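Globin (Geobacter sulfurreducens, PDB 2W31) binds haem b in a bis-histidyl, six-coordinate state as the globin domain of a probably membrane-bound globin-coupled sensor, and may bind oxygen. Local coordinates at the interface of chains A and B. Coordinates in Å, arbitrary orientation; residue numbers count along the deposited sequence, not the author numbering. Chains: chain A/B, Globin.

Contact 1: the interface of chains A and B. Residues chain A 101, 104-105; chain B 2, 10-11, 144, 151.
Helix 100-121 of chain A meets the first helix of chain B, 4-11, and the C-terminal half of B helix 125-148, with the N-terminal loop of B closing one side. A:His101 bridges the two B elements through both ring nitrogens. Its ND1 donates to B:Asp144 OD2 at 2.7 Å, the carboxylate oxygen lying close to the imidazole plane and accepting the N-H on its syn lone pair. NE2 pairs with B:His10 ND1 at 2.7 Å, nearly straight at 175°; the structure alone does not show which nitrogen donates. With CG trans to the backbone N (chi1 159°), the A:His101 ring is placed with ND1 toward B:Asp144 and NE2 toward B:His10. B:Asp144 OD2 also accepts from the phenol of B:Tyr11 OH at 2.6 Å, on the anti side and out of the carboxylate plane. Two donors thus fix its rotation, and B:Tyr11, itself touching chain A, helps position the carboxylate. The carboxylate stacks almost parallel on the A:Asn104 amide. A:Val105 CG2 lies over the rim of the B:Tyr11 ring, 3.8 Å from CE2, and also covers one face of the A:His101 ring. From the N-terminal loop, B:Leu2 CD1 touches A:His101 CD2 at 3.7 Å.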
ATOM      1  N   HIS A 101       9.478  -8.796   1.169  1.00 13.86           N
ATOM      2  CA  HIS A 101       8.582  -8.529   2.326  1.00 13.68           C
ATOM      3  C   HIS A 101       8.972  -7.249   3.068  1.00 13.34           C
ATOM      4  O   HIS A 101       8.105  -6.492   3.502  1.00 13.05           O
ATOM      5  CB  HIS A 101       8.592  -9.735   3.287  1.00 13.45           C
ATOM      6  CG  HIS A 101       8.145  -9.454   4.701  1.00 13.09           C
ATOM      7  ND1 HIS A 101       6.859  -9.045   5.063  1.00 13.33           N
ATOM      8  CD2 HIS A 101       8.840  -9.570   5.860  1.00 14.32           C
ATOM      9  CE1 HIS A 101       6.806  -8.933   6.384  1.00 13.10           C
ATOM     10  NE2 HIS A 101       8.006  -9.221   6.885  1.00 13.85           N
ATOM     11  N   ASN A 104       7.746  -4.081   1.380  1.00 12.84           N
ATOM     12  CA  ASN A 104       6.352  -3.806   1.779  1.00 12.53           C
ATOM     13  C   ASN A 104       6.255  -3.238   3.201  1.00 11.59           C
ATOM     14  O   ASN A 104       5.472  -2.281   3.467  1.00 11.86           O
ATOM     15  CB  ASN A 104       5.480  -5.054   1.643  1.00 11.58           C
ATOM     16  CG  ASN A 104       5.269  -5.490   0.171  1.00 12.82           C
ATOM     17  OD1 ASN A 104       4.163  -5.313  -0.439  1.00 13.51           O
ATOM     18  ND2 ASN A 104       6.269  -6.147  -0.370  1.00 11.28           N
ATOM     19  N   VAL A 105       7.034  -3.810   4.114  1.00 11.41           N
ATOM     20  CA  VAL A 105       7.060  -3.348   5.496  1.00 12.30           C
ATOM     21  C   VAL A 105       7.496  -1.889   5.582  1.00 11.38           C
ATOM     22  O   VAL A 105       6.862  -1.080   6.260  1.00 12.30           O
ATOM     23  CB  VAL A 105       8.002  -4.207   6.361  1.00 11.99           C
ATOM     24  CG1 VAL A 105       8.218  -3.555   7.718  1.00 15.13           C
ATOM     25  CG2 VAL A 105       7.441  -5.612   6.520  1.00 13.23           C
TER
ATOM     26  N   LEU B   2       6.481 -16.605   6.508  1.00 25.77           N
ATOM     27  CA  LEU B   2       6.492 -16.232   7.930  1.00 23.47           C
ATOM     28  C   LEU B   2       5.179 -16.604   8.630  1.00 21.47           C
ATOM     29  O   LEU B   2       4.134 -16.778   7.989  1.00 21.04           O
ATOM     30  CB  LEU B   2       6.771 -14.721   8.124  1.00 24.53           C
ATOM     31  CG  LEU B   2       8.168 -14.230   7.692  1.00 23.73           C
ATOM     32  CD1 LEU B   2       8.244 -12.716   7.687  1.00 24.59           C
ATOM     33  CD2 LEU B   2       9.310 -14.806   8.580  1.00 28.37           C
ATOM     34  N   HIS B  10       6.517  -7.329  12.491  1.00 16.14           N
ATOM     35  CA  HIS B  10       7.186  -6.440  11.513  1.00 14.82           C
ATOM     36  C   HIS B  10       6.355  -5.205  11.194  1.00 15.33           C
ATOM     37  O   HIS B  10       6.928  -4.130  11.017  1.00 15.63           O
ATOM     38  CB  HIS B  10       7.547  -7.180  10.240  1.00 15.04           C
ATOM     39  CG  HIS B  10       8.492  -8.319  10.462  1.00 15.83           C
ATOM     40  ND1 HIS B  10       8.710  -9.287   9.508  1.00 15.07           N
ATOM     41  CD2 HIS B  10       9.236  -8.671  11.545  1.00 17.73           C
ATOM     42  CE1 HIS B  10       9.600 -10.160   9.975  1.00 16.45           C
ATOM     43  NE2 HIS B  10       9.912  -9.822  11.215  1.00 17.63           N
ATOM     44  N   TYR B  11       5.032  -5.361  11.113  1.00 13.69           N
ATOM     45  CA  TYR B  11       4.132  -4.221  10.848  1.00 13.34           C
ATOM     46  C   TYR B  11       3.686  -3.487  12.113  1.00 14.00           C
ATOM     47  O   TYR B  11       2.902  -2.533  12.027  1.00 14.23           O
ATOM     48  CB  TYR B  11       2.880  -4.691  10.075  1.00 12.96           C
ATOM     49  CG  TYR B  11       3.132  -4.967   8.606  1.00 10.25           C
ATOM     50  CD1 TYR B  11       3.067  -3.928   7.668  1.00 10.79           C
ATOM     51  CD2 TYR B  11       3.446  -6.269   8.135  1.00 12.25           C
ATOM     52  CE1 TYR B  11       3.293  -4.156   6.308  1.00 11.34           C
ATOM     53  CE2 TYR B  11       3.724  -6.518   6.759  1.00 12.78           C
ATOM     54  CZ  TYR B  11       3.633  -5.450   5.850  1.00 11.80           C
ATOM     55  OH  TYR B  11       3.857  -5.654   4.505  1.00 11.88           O
ATOM     56  N   ASP B 144       1.151  -7.663   0.673  1.00  9.07           N
ATOM     57  CA  ASP B 144       2.461  -8.303   0.876  1.00 10.26           C
ATOM     58  C   ASP B 144       2.328  -9.821   0.605  1.00  9.44           C
ATOM     59  O   ASP B 144       3.045 -10.395  -0.245  1.00 10.51           O
ATOM     60  CB  ASP B 144       2.862  -8.018   2.303  1.00 10.26           C
ATOM     61  CG  ASP B 144       4.261  -8.492   2.692  1.00 11.92           C
ATOM     62  OD1 ASP B 144       4.922  -9.264   1.926  1.00 13.99           O
ATOM     63  OD2 ASP B 144       4.689  -8.068   3.810  1.00 13.22           O
ATOM     64  N   ARG B 151       6.181 -15.306  -6.416  1.00 16.21           N
ATOM     65  CA  ARG B 151       7.626 -15.609  -6.344  1.00 17.88           C
ATOM     66  C   ARG B 151       7.773 -17.086  -5.968  1.00 18.57           C
ATOM     67  O   ARG B 151       7.184 -17.535  -4.986  1.00 20.64           O
ATOM     68  CB  ARG B 151       8.305 -14.688  -5.299  1.00 18.46           C
ATOM     69  CG  ARG B 151       8.107 -13.161  -5.558  1.00 20.51           C
ATOM     70  CD  ARG B 151       8.932 -12.193  -4.641  1.00 23.48           C
ATOM     71  NE  ARG B 151       8.613 -12.248  -3.195  1.00 23.75           N
ATOM     72  CZ  ARG B 151       7.755 -11.434  -2.543  1.00 22.94           C
ATOM     73  NH1 ARG B 151       7.108 -10.466  -3.170  1.00 26.42           N
ATOM     74  NH2 ARG B 151       7.568 -11.586  -1.247  1.00 26.46           N
TER

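Contact 2: the interface of chains A and B. Residues chain A 108, 111, 136, 140, 143; chain B 108, 111, 136, 140, 143.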
ATOM      1  N   ASN A 108       4.879   0.683   4.378  1.00 11.05           N
ATOM      2  CA  ASN A 108       3.862   0.965   5.411  1.00 10.10           C
ATOM      3  C   ASN A 108       4.347   2.068   6.383  1.00  9.77           C
ATOM      4  O   ASN A 108       3.557   2.974   6.752  1.00 10.23           O
ATOM      5  CB  ASN A 108       3.474  -0.311   6.181  1.00 10.63           C
ATOM      6  CG  ASN A 108       2.305  -0.061   7.130  1.00 11.61           C
ATOM      7  OD1 ASN A 108       2.518   0.184   8.320  1.00 14.45           O
ATOM      8  ND2 ASN A 108       1.085  -0.001   6.589  1.00 12.76           N
ATOM      9  N   ARG A 111       4.072   5.327   4.572  1.00 11.04           N
ATOM     10  CA  ARG A 111       2.672   5.667   4.354  1.00 11.81           C
ATOM     11  C   ARG A 111       2.051   6.252   5.648  1.00 11.83           C
ATOM     12  O   ARG A 111       1.383   7.275   5.619  1.00 12.58           O
ATOM     13  CB  ARG A 111       1.959   4.380   3.952  1.00 13.30           C
ATOM     14  CG  ARG A 111       0.619   4.563   3.473  1.00 14.03           C
ATOM     15  CD  ARG A 111      -0.058   3.156   3.382  1.00 14.36           C
ATOM     16  NE  ARG A 111       0.642   2.139   2.580  1.00 13.87           N
ATOM     17  CZ  ARG A 111       0.672   2.139   1.234  1.00 12.34           C
ATOM     18  NH1 ARG A 111       0.136   3.130   0.555  1.00 12.52           N
ATOM     19  NH2 ARG A 111       1.279   1.187   0.539  1.00 13.61           N
ATOM     20  N   GLU A 136      -1.287   8.381  -1.611  1.00  9.84           N
ATOM     21  CA  GLU A 136      -1.489   6.917  -1.718  1.00 11.38           C
ATOM     22  C   GLU A 136      -1.194   6.383  -3.113  1.00  9.55           C
ATOM     23  O   GLU A 136      -0.620   5.286  -3.247  1.00 12.12           O
ATOM     24  CB  GLU A 136      -2.878   6.500  -1.271  1.00 12.68           C
ATOM     25  CG  GLU A 136      -3.196   6.793   0.182  1.00 14.03           C
ATOM     26  CD  GLU A 136      -2.698   5.785   1.161  1.00 15.39           C
ATOM     27  OE1 GLU A 136      -1.545   5.313   1.093  1.00 16.76           O
ATOM     28  OE2 GLU A 136      -3.478   5.500   2.110  1.00 22.37           O
ATOM     29  N   ASP A 140       1.835   3.770  -3.763  1.00  9.14           N
ATOM     30  CA  ASP A 140       1.437   2.465  -4.361  1.00  8.72           C
ATOM     31  C   ASP A 140       2.129   2.216  -5.702  1.00  9.69           C
ATOM     32  O   ASP A 140       2.509   1.073  -5.985  1.00 10.09           O
ATOM     33  CB  ASP A 140      -0.095   2.329  -4.439  1.00 10.14           C
ATOM     34  CG  ASP A 140      -0.729   2.013  -3.080  1.00 11.91           C
ATOM     35  OD1 ASP A 140       0.012   1.855  -2.071  1.00 12.25           O
ATOM     36  OD2 ASP A 140      -1.979   1.947  -3.045  1.00 12.50           O
ATOM     37  N   LEU A 143       5.730   1.147  -4.806  1.00 10.53           N
ATOM     38  CA  LEU A 143       5.754  -0.226  -4.315  1.00 10.27           C
ATOM     39  C   LEU A 143       5.494  -1.233  -5.454  1.00 10.27           C
ATOM     40  O   LEU A 143       6.117  -2.312  -5.518  1.00 12.49           O
ATOM     41  CB  LEU A 143       4.667  -0.369  -3.220  1.00 10.89           C
ATOM     42  CG  LEU A 143       4.538  -1.764  -2.589  1.00 11.74           C
ATOM     43  CD1 LEU A 143       5.840  -2.239  -1.939  1.00 13.56           C
ATOM     44  CD2 LEU A 143       3.401  -1.741  -1.556  1.00 12.89           C
TER
ATOM     45  N   ASN B 108      -5.022  -0.312  -4.343  1.00  9.08           N
ATOM     46  CA  ASN B 108      -5.136   1.148  -4.218  1.00  9.48           C
ATOM     47  C   ASN B 108      -6.626   1.562  -4.235  1.00 10.24           C
ATOM     48  O   ASN B 108      -7.034   2.450  -3.462  1.00 10.28           O
ATOM     49  CB  ASN B 108      -4.374   1.847  -5.358  1.00 10.07           C
ATOM     50  CG  ASN B 108      -4.399   3.381  -5.227  1.00  9.53           C
ATOM     51  OD1 ASN B 108      -5.209   4.046  -5.898  1.00 14.27           O
ATOM     52  ND2 ASN B 108      -3.572   3.928  -4.329  1.00 13.24           N
ATOM     53  N   ARG B 111      -8.038   0.725  -0.835  1.00  9.56           N
ATOM     54  CA  ARG B 111      -7.444   1.611   0.149  1.00  9.45           C
ATOM     55  C   ARG B 111      -8.112   2.976   0.136  1.00  9.57           C
ATOM     56  O   ARG B 111      -8.482   3.516   1.195  1.00 10.85           O
ATOM     57  CB  ARG B 111      -5.942   1.743  -0.148  1.00 11.48           C
ATOM     58  CG  ARG B 111      -5.156   2.488   0.887  1.00 13.30           C
ATOM     59  CD  ARG B 111      -3.685   2.784   0.381  1.00 10.65           C
ATOM     60  NE  ARG B 111      -2.988   1.637  -0.253  1.00 13.34           N
ATOM     61  CZ  ARG B 111      -2.378   0.668   0.448  1.00 11.52           C
ATOM     62  NH1 ARG B 111      -2.501   0.649   1.771  1.00 12.28           N
ATOM     63  NH2 ARG B 111      -1.685  -0.305  -0.169  1.00 13.49           N
ATOM     64  N   GLU B 136      -4.471   0.613   7.228  1.00  8.49           N
ATOM     65  CA  GLU B 136      -3.325   0.601   6.310  1.00  9.23           C
ATOM     66  C   GLU B 136      -2.472  -0.665   6.571  1.00  9.12           C
ATOM     67  O   GLU B 136      -1.928  -1.255   5.621  1.00 10.91           O
ATOM     68  CB  GLU B 136      -2.453   1.846   6.511  1.00 11.04           C
ATOM     69  CG  GLU B 136      -3.168   3.133   6.072  1.00 12.57           C
ATOM     70  CD  GLU B 136      -3.152   3.388   4.578  1.00 17.21           C
ATOM     71  OE1 GLU B 136      -3.476   2.516   3.772  1.00 14.49           O
ATOM     72  OE2 GLU B 136      -2.819   4.543   4.222  1.00 24.84           O
ATOM     73  N   ASP B 140      -1.905  -3.483   3.720  1.00  8.28           N
ATOM     74  CA  ASP B 140      -0.498  -3.725   3.323  1.00  8.48           C
ATOM     75  C   ASP B 140      -0.102  -5.196   3.570  1.00  8.20           C
ATOM     76  O   ASP B 140       0.659  -5.783   2.765  1.00  9.77           O
ATOM     77  CB  ASP B 140       0.449  -2.738   3.963  1.00  9.39           C
ATOM     78  CG  ASP B 140       0.369  -1.353   3.320  1.00 10.00           C
ATOM     79  OD1 ASP B 140      -0.372  -1.181   2.325  1.00 13.16           O
ATOM     80  OD2 ASP B 140       1.093  -0.444   3.806  1.00 11.41           O
ATOM     81  N   LEU B 143      -1.663  -7.193   0.675  1.00  8.56           N
ATOM     82  CA  LEU B 143      -0.877  -6.972  -0.528  1.00  8.83           C
ATOM     83  C   LEU B 143       0.461  -7.717  -0.479  1.00  9.05           C
ATOM     84  O   LEU B 143       0.889  -8.285  -1.515  1.00 10.36           O
ATOM     85  CB  LEU B 143      -0.682  -5.459  -0.747  1.00  8.79           C
ATOM     86  CG  LEU B 143       0.090  -5.048  -2.003  1.00  9.50           C
ATOM     87  CD1 LEU B 143      -0.581  -5.590  -3.286  1.00 13.24           C
ATOM     88  CD2 LEU B 143       0.144  -3.511  -1.982  1.00 10.44           C
TER
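Helices 100-121 and 125-151 of chain A pack against helices 101-121 and 125-148 of chain B, and their polar residues form a symmetric charged cluster about the two-fold axis. At its heart A:Arg111 and B:Arg111 extend toward each other from the two chains and stack their guanidinium groups face to face, planes 4° apart, CZ to CZ 3.5 Å. The carboxylates around them probably offset the like charges. A:Arg111 NE forms a salt bridge with B:Asp140 OD2 across the interface at 2.9 Å, on the syn lone pair. On its own side, A:Arg111 grips A:Asp140 OD1 end-on with NH1 and NH2, while NH1 also reaches A:Glu136 OE1 at 2.8 Å, at the guanidinium edge. A bend at chi3 (-55°) turns the group so that it serves both chains at once. A:Asn108 ND2 gives a second bond to B:Asp140 OD2, 2.8 Å long, from above the carboxylate plane but within its own amide plane. Each aspartate oxygen thus accepts from at least two donors, and the exchanged contacts repeat this pattern. A:Glu136 OE2 and B:Glu136 OE2 come within 2.4 Å, very short for two carboxylate oxygens; a shared proton is possible, but protons are not seen. Beyond the cluster, A:Leu143 CD2 meets B:Leu143 CD2 at 3.7 Å. The whole site lies midway along the last two long helices of each globin domain, at the core of the four-helix contact between the chains.

Contact 3: the interface of chains A and B. Residues chain A 115-116, 119-120; chain B 125, 129, 132-133.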
ATOM      1  N   LEU A 115       0.756  10.185   5.923  1.00 13.26           N
ATOM      2  CA  LEU A 115      -0.648  10.490   6.141  1.00 14.30           C
ATOM      3  C   LEU A 115      -0.854  11.254   7.448  1.00 13.93           C
ATOM      4  O   LEU A 115      -1.846  12.043   7.561  1.00 15.56           O
ATOM      5  CB  LEU A 115      -1.548   9.239   6.058  1.00 14.58           C
ATOM      6  CG  LEU A 115      -1.605   8.618   4.665  1.00 18.66           C
ATOM      7  CD1 LEU A 115      -2.852   7.681   4.605  1.00 19.54           C
ATOM      8  CD2 LEU A 115      -1.515   9.474   3.430  1.00 21.46           C
ATOM      9  N   SER A 116       0.018  11.010   8.420  1.00 14.94           N
ATOM     10  CA  SER A 116      -0.059  11.808   9.655  1.00 16.17           C
ATOM     11  C   SER A 116       0.304  13.265   9.398  1.00 16.73           C
ATOM     12  O   SER A 116      -0.356  14.161   9.954  1.00 18.50           O
ATOM     13  CB  SER A 116       0.750  11.185  10.780  1.00 16.88           C
ATOM     14  OG  SER A 116      -0.077  10.173  11.342  1.00 19.14           O
ATOM     15  N   GLN A 119      -2.872  14.720   7.880  1.00 19.06           N
ATOM     16  CA  GLN A 119      -3.942  14.909   8.876  1.00 21.38           C
ATOM     17  C   GLN A 119      -3.658  16.134   9.751  1.00 21.96           C
ATOM     18  O   GLN A 119      -4.565  16.928  10.069  1.00 23.31           O
ATOM     19  CB  GLN A 119      -4.060  13.653   9.740  1.00 22.59           C
ATOM     20  CG  GLN A 119      -5.287  13.598  10.590  1.00 26.47           C
ATOM     21  CD  GLN A 119      -5.231  12.401  11.521  1.00 27.97           C
ATOM     22  OE1 GLN A 119      -4.819  11.280  11.138  1.00 26.93           O
ATOM     23  NE2 GLN A 119      -5.621  12.630  12.750  1.00 27.90           N
ATOM     24  N   ASP A 120      -2.394  16.286  10.125  1.00 21.45           N
ATOM     25  CA  ASP A 120      -1.984  17.308  11.082  1.00 22.87           C
ATOM     26  C   ASP A 120      -1.878  18.729  10.491  1.00 23.11           C
ATOM     27  O   ASP A 120      -1.818  19.718  11.251  1.00 24.86           O
ATOM     28  CB  ASP A 120      -0.699  16.872  11.776  1.00 23.30           C
ATOM     29  CG  ASP A 120      -0.912  15.620  12.629  1.00 25.30           C
ATOM     30  OD1 ASP A 120      -2.066  15.348  12.993  1.00 27.72           O
ATOM     31  OD2 ASP A 120       0.060  14.918  12.943  1.00 29.54           O
TER
ATOM     32  N   PRO B 125      -9.905  13.481  15.590  1.00 25.25           N
ATOM     33  CA  PRO B 125      -8.611  13.227  14.915  1.00 25.18           C
ATOM     34  C   PRO B 125      -7.885  11.960  15.386  1.00 23.97           C
ATOM     35  O   PRO B 125      -7.294  11.253  14.548  1.00 23.23           O
ATOM     36  CB  PRO B 125      -7.763  14.457  15.246  1.00 25.56           C
ATOM     37  CG  PRO B 125      -8.702  15.456  15.847  1.00 26.44           C
ATOM     38  CD  PRO B 125     -10.013  14.847  16.161  1.00 25.91           C
ATOM     39  N   ARG B 129      -7.055   8.658  13.331  1.00 15.98           N
ATOM     40  CA  ARG B 129      -5.668   8.196  13.167  1.00 15.28           C
ATOM     41  C   ARG B 129      -5.527   6.706  13.465  1.00 13.87           C
ATOM     42  O   ARG B 129      -4.866   5.945  12.714  1.00 14.30           O
ATOM     43  CB  ARG B 129      -4.699   8.995  14.061  1.00 16.43           C
ATOM     44  CG  ARG B 129      -3.245   8.814  13.637  1.00 18.23           C
ATOM     45  CD  ARG B 129      -2.233   9.529  14.537  1.00 18.85           C
ATOM     46  NE  ARG B 129      -2.679  10.879  14.942  1.00 23.16           N
ATOM     47  CZ  ARG B 129      -2.367  12.016  14.314  1.00 24.86           C
ATOM     48  NH1 ARG B 129      -1.591  12.009  13.219  1.00 24.65           N
ATOM     49  NH2 ARG B 129      -2.833  13.176  14.772  1.00 26.23           N
ATOM     50  N   ARG B 132      -7.281   4.555  10.761  1.00 11.15           N
ATOM     51  CA  ARG B 132      -6.484   4.608   9.538  0.50 11.02           C
ATOM     52  C   ARG B 132      -5.229   3.736   9.652  1.00 10.78           C
ATOM     53  O   ARG B 132      -4.881   2.999   8.709  1.00 11.75           O
ATOM     54  CB  ARG B 132      -6.087   6.061   9.208  0.50 11.50           C
ATOM     55  CG  ARG B 132      -5.182   6.157   7.970  0.50 12.86           C
ATOM     56  CD  ARG B 132      -3.731   6.343   8.292  0.50 12.25           C
ATOM     57  NE  ARG B 132      -3.506   7.626   8.959  0.50 11.61           N
ATOM     58  CZ  ARG B 132      -2.381   7.983   9.562  0.50 11.77           C
ATOM     59  NH1 ARG B 132      -1.332   7.163   9.587  0.50 11.09           N
ATOM     60  NH2 ARG B 132      -2.304   9.176  10.133  0.50 14.20           N
ATOM     61  N   GLU B 133      -4.509   3.834  10.788  1.00 10.97           N
ATOM     62  CA  GLU B 133      -3.284   3.066  10.956  1.00 11.93           C
ATOM     63  C   GLU B 133      -3.562   1.561  10.910  1.00 10.92           C
ATOM     64  O   GLU B 133      -2.832   0.804  10.236  1.00 10.63           O
ATOM     65  CB  GLU B 133      -2.579   3.451  12.237  1.00 14.00           C
ATOM     66  CG  GLU B 133      -1.903   4.835  12.179  1.00 16.20           C
ATOM     67  CD  GLU B 133      -1.274   5.267  13.514  1.00 19.73           C
ATOM     68  OE1 GLU B 133      -1.526   4.623  14.577  1.00 25.92           O
ATOM     69  OE2 GLU B 133      -0.585   6.316  13.507  1.00 24.03           O
TER
HETATM   70  O   HOH W   1       0.661   7.408  11.669  1.00 28.91           O
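A:Ser116 and B:Arg132 meet where helix 100-121 of one protoglobin-family domain faces the start of helix 125-148 of the other. Among the hydrogen bonds, A:Ser116 OG accepts from B:Arg132 NH2 at 2.7 Å, almost straight at 172°, and from B:Arg129 NH1 at 3.0 Å. Each bond lies in the plane of its guanidinium group, and the one hydroxyl oxygen holds both arginines. A:Gln119, whose CG is trans to the backbone N (chi1 -168°), extends to place NE2 2.8 Å from the backbone carbonyl B:Pro125 O, which it approaches from above the carbonyl plane; this bond is bent, with the oxygen tilted out of the amide plane. The salt bridge joins B:Arg129 NH2 to A:Asp120 OD1 at 2.9 Å, on the syn lone pair and in the guanidinium plane; the further B:Arg129 NH1 contacts to this carboxylate are weak. Stacking adds to these bonds: the A:Gln119 amide lies over one face of the B:Arg129 guanidinium, its NE2 toward the rim and the planes 22° apart. A:Leu115 CB covers the centre of the B:Arg132 guanidinium face, 3.8 Å from CZ. Water 1 links A:Ser116 OG to B:Arg132 NH1, at 2.9 Å from each, and to the carboxylate oxygen B:Glu133 OE2 at 2.5 Å.

Contact 4: the interface of chains A and B. Residues chain A 10-12; chain B 42, 105.
B:Tyr42 CE1 lies over the centre of one face of the A:Arg12 guanidinium, so the group covers the CD1/CE1 side of the phenol ring, with the two planes 21° apart. A:Arg12 CZ is 3.5 Å from B:Tyr42 CE1. The extended arginine (chi2 -177°, chi3 -170°) runs along the phenol from its hydroxyl end toward its root: A:Arg12 CG is 3.7 Å from B:Tyr42 OH, and A:Arg12 NH2 is 3.6 Å from B:Tyr42 CD1. The A:Tyr11 ring, next to it in sequence, receives B:Val105 CG2 in a CH-pi contact. Polar links accompany the Arg12-Tyr42 overlap. The phenol B:Tyr42 OH donates to the backbone carbonyl A:His10 O at 2.6 Å, tilted from the carbonyl plane, near the end of helix 4-11. B:Val105 CG1 packs against that same oxygen at 3.5 Å. At the far end of the overlap, water 2 bridges the terminal guanidinium nitrogen A:Arg12 NH2 and the backbone B:Tyr42 O, 2.9 Å from each, while lying above the rim of the tyrosine ring. Overlap, hydroxyl bond and water thus fasten the end of helix 4-11 and the loop residue that follows it to helices 32-44 and 101-121 of the partner, extending the contact between the chains beyond the two long C-terminal helices.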
ATOM      1  N   HIS A  10      -3.893   3.471 -15.098  1.00 16.19           N
ATOM      2  CA  HIS A  10      -4.478   2.425 -14.264  1.00 14.91           C
ATOM      3  C   HIS A  10      -4.798   2.913 -12.851  1.00 13.67           C
ATOM      4  O   HIS A  10      -5.820   2.511 -12.251  1.00 15.28           O
ATOM      5  CB  HIS A  10      -3.566   1.203 -14.215  1.00 14.26           C
ATOM      6  CG  HIS A  10      -3.421   0.516 -15.540  1.00 15.79           C
ATOM      7  ND1 HIS A  10      -2.420  -0.388 -15.805  1.00 16.79           N
ATOM      8  CD2 HIS A  10      -4.128   0.644 -16.692  1.00 16.08           C
ATOM      9  CE1 HIS A  10      -2.529  -0.811 -17.052  1.00 17.29           C
ATOM     10  NE2 HIS A  10      -3.559  -0.201 -17.611  1.00 16.89           N
ATOM     11  N   TYR A  11      -3.912   3.746 -12.295  1.00 14.11           N
ATOM     12  CA  TYR A  11      -4.120   4.313 -10.958  1.00 13.10           C
ATOM     13  C   TYR A  11      -4.932   5.608 -10.958  1.00 14.63           C
ATOM     14  O   TYR A  11      -5.154   6.183  -9.907  1.00 15.26           O
ATOM     15  CB  TYR A  11      -2.741   4.597 -10.301  1.00 11.75           C
ATOM     16  CG  TYR A  11      -2.033   3.350  -9.800  1.00 10.76           C
ATOM     17  CD1 TYR A  11      -2.340   2.823  -8.539  1.00 10.96           C
ATOM     18  CD2 TYR A  11      -1.082   2.699 -10.562  1.00 10.18           C
ATOM     19  CE1 TYR A  11      -1.705   1.674  -8.043  1.00 10.55           C
ATOM     20  CE2 TYR A  11      -0.437   1.559 -10.087  1.00 10.56           C
ATOM     21  CZ  TYR A  11      -0.779   1.028  -8.847  1.00  9.01           C
ATOM     22  OH  TYR A  11      -0.106  -0.101  -8.368  1.00 12.00           O
ATOM     23  N   ARG A  12      -5.368   6.046 -12.148  1.00 14.31           N
ATOM     24  CA  ARG A  12      -6.014   7.349 -12.321  1.00 16.02           C
ATOM     25  C   ARG A  12      -5.191   8.483 -11.679  1.00 15.80           C
ATOM     26  O   ARG A  12      -5.698   9.351 -10.974  1.00 16.37           O
ATOM     27  CB  ARG A  12      -7.456   7.321 -11.800  1.00 16.63           C
ATOM     28  CG  ARG A  12      -8.309   6.338 -12.603  1.00 19.41           C
ATOM     29  CD  ARG A  12      -9.770   6.322 -12.167  1.00 21.87           C
ATOM     30  NE  ARG A  12     -10.475   5.213 -12.805  1.00 23.54           N
ATOM     31  CZ  ARG A  12     -11.731   4.898 -12.531  1.00 23.42           C
ATOM     32  NH1 ARG A  12     -12.407   5.613 -11.630  1.00 24.55           N
ATOM     33  NH2 ARG A  12     -12.298   3.867 -13.154  1.00 22.58           N
TER
ATOM     34  N   TYR B  42     -14.416  -0.746 -11.640  1.00 14.59           N
ATOM     35  CA  TYR B  42     -13.029  -0.285 -11.918  1.00 13.87           C
ATOM     36  C   TYR B  42     -12.336  -1.369 -12.765  1.00 14.98           C
ATOM     37  O   TYR B  42     -11.673  -1.059 -13.756  1.00 15.98           O
ATOM     38  CB  TYR B  42     -12.269  -0.057 -10.608  1.00 14.70           C
ATOM     39  CG  TYR B  42     -11.036   0.841 -10.686  1.00 14.71           C
ATOM     40  CD1 TYR B  42     -11.083   2.153 -10.207  1.00 15.86           C
ATOM     41  CD2 TYR B  42      -9.815   0.371 -11.159  1.00 14.81           C
ATOM     42  CE1 TYR B  42      -9.974   2.981 -10.204  1.00 16.35           C
ATOM     43  CE2 TYR B  42      -8.676   1.209 -11.158  1.00 14.63           C
ATOM     44  CZ  TYR B  42      -8.769   2.505 -10.687  1.00 15.23           C
ATOM     45  OH  TYR B  42      -7.642   3.332 -10.622  1.00 16.92           O
ATOM     46  N   VAL B 105      -2.871  -2.372  -8.276  1.00  8.28           N
ATOM     47  CA  VAL B 105      -3.886  -1.373  -8.700  1.00  9.78           C
ATOM     48  C   VAL B 105      -5.161  -1.533  -7.874  1.00  9.99           C
ATOM     49  O   VAL B 105      -5.701  -0.557  -7.310  1.00 11.40           O
ATOM     50  CB  VAL B 105      -4.178  -1.478 -10.223  1.00 10.62           C
ATOM     51  CG1 VAL B 105      -5.351  -0.577 -10.606  1.00 12.84           C
ATOM     52  CG2 VAL B 105      -2.934  -1.060 -11.020  1.00 10.77           C
TER
HETATM   53  O   HOH W   2     -10.944   1.678 -14.526  1.00 22.61           O

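Contact 2 lies at the centre, with C-alpha centres about 12 Å from contact 1, 14 Å from contact 3 and 13 Å from contact 4; contacts 3 and 4 are about 24 Å apart. Helix 100-121 of A (101-121 of B) runs through all four, and helix 125-151 of A (125-148 of B) supplies partners in contacts 1 to 3. Contacts 1 and 4 share His10, Tyr11 and Val105 with the chains exchanged, so they overlap as halves of twin sites on either side of the two-fold axis. Together they make one continuous symmetric interface, which may represent how the sensor's globin domains pair.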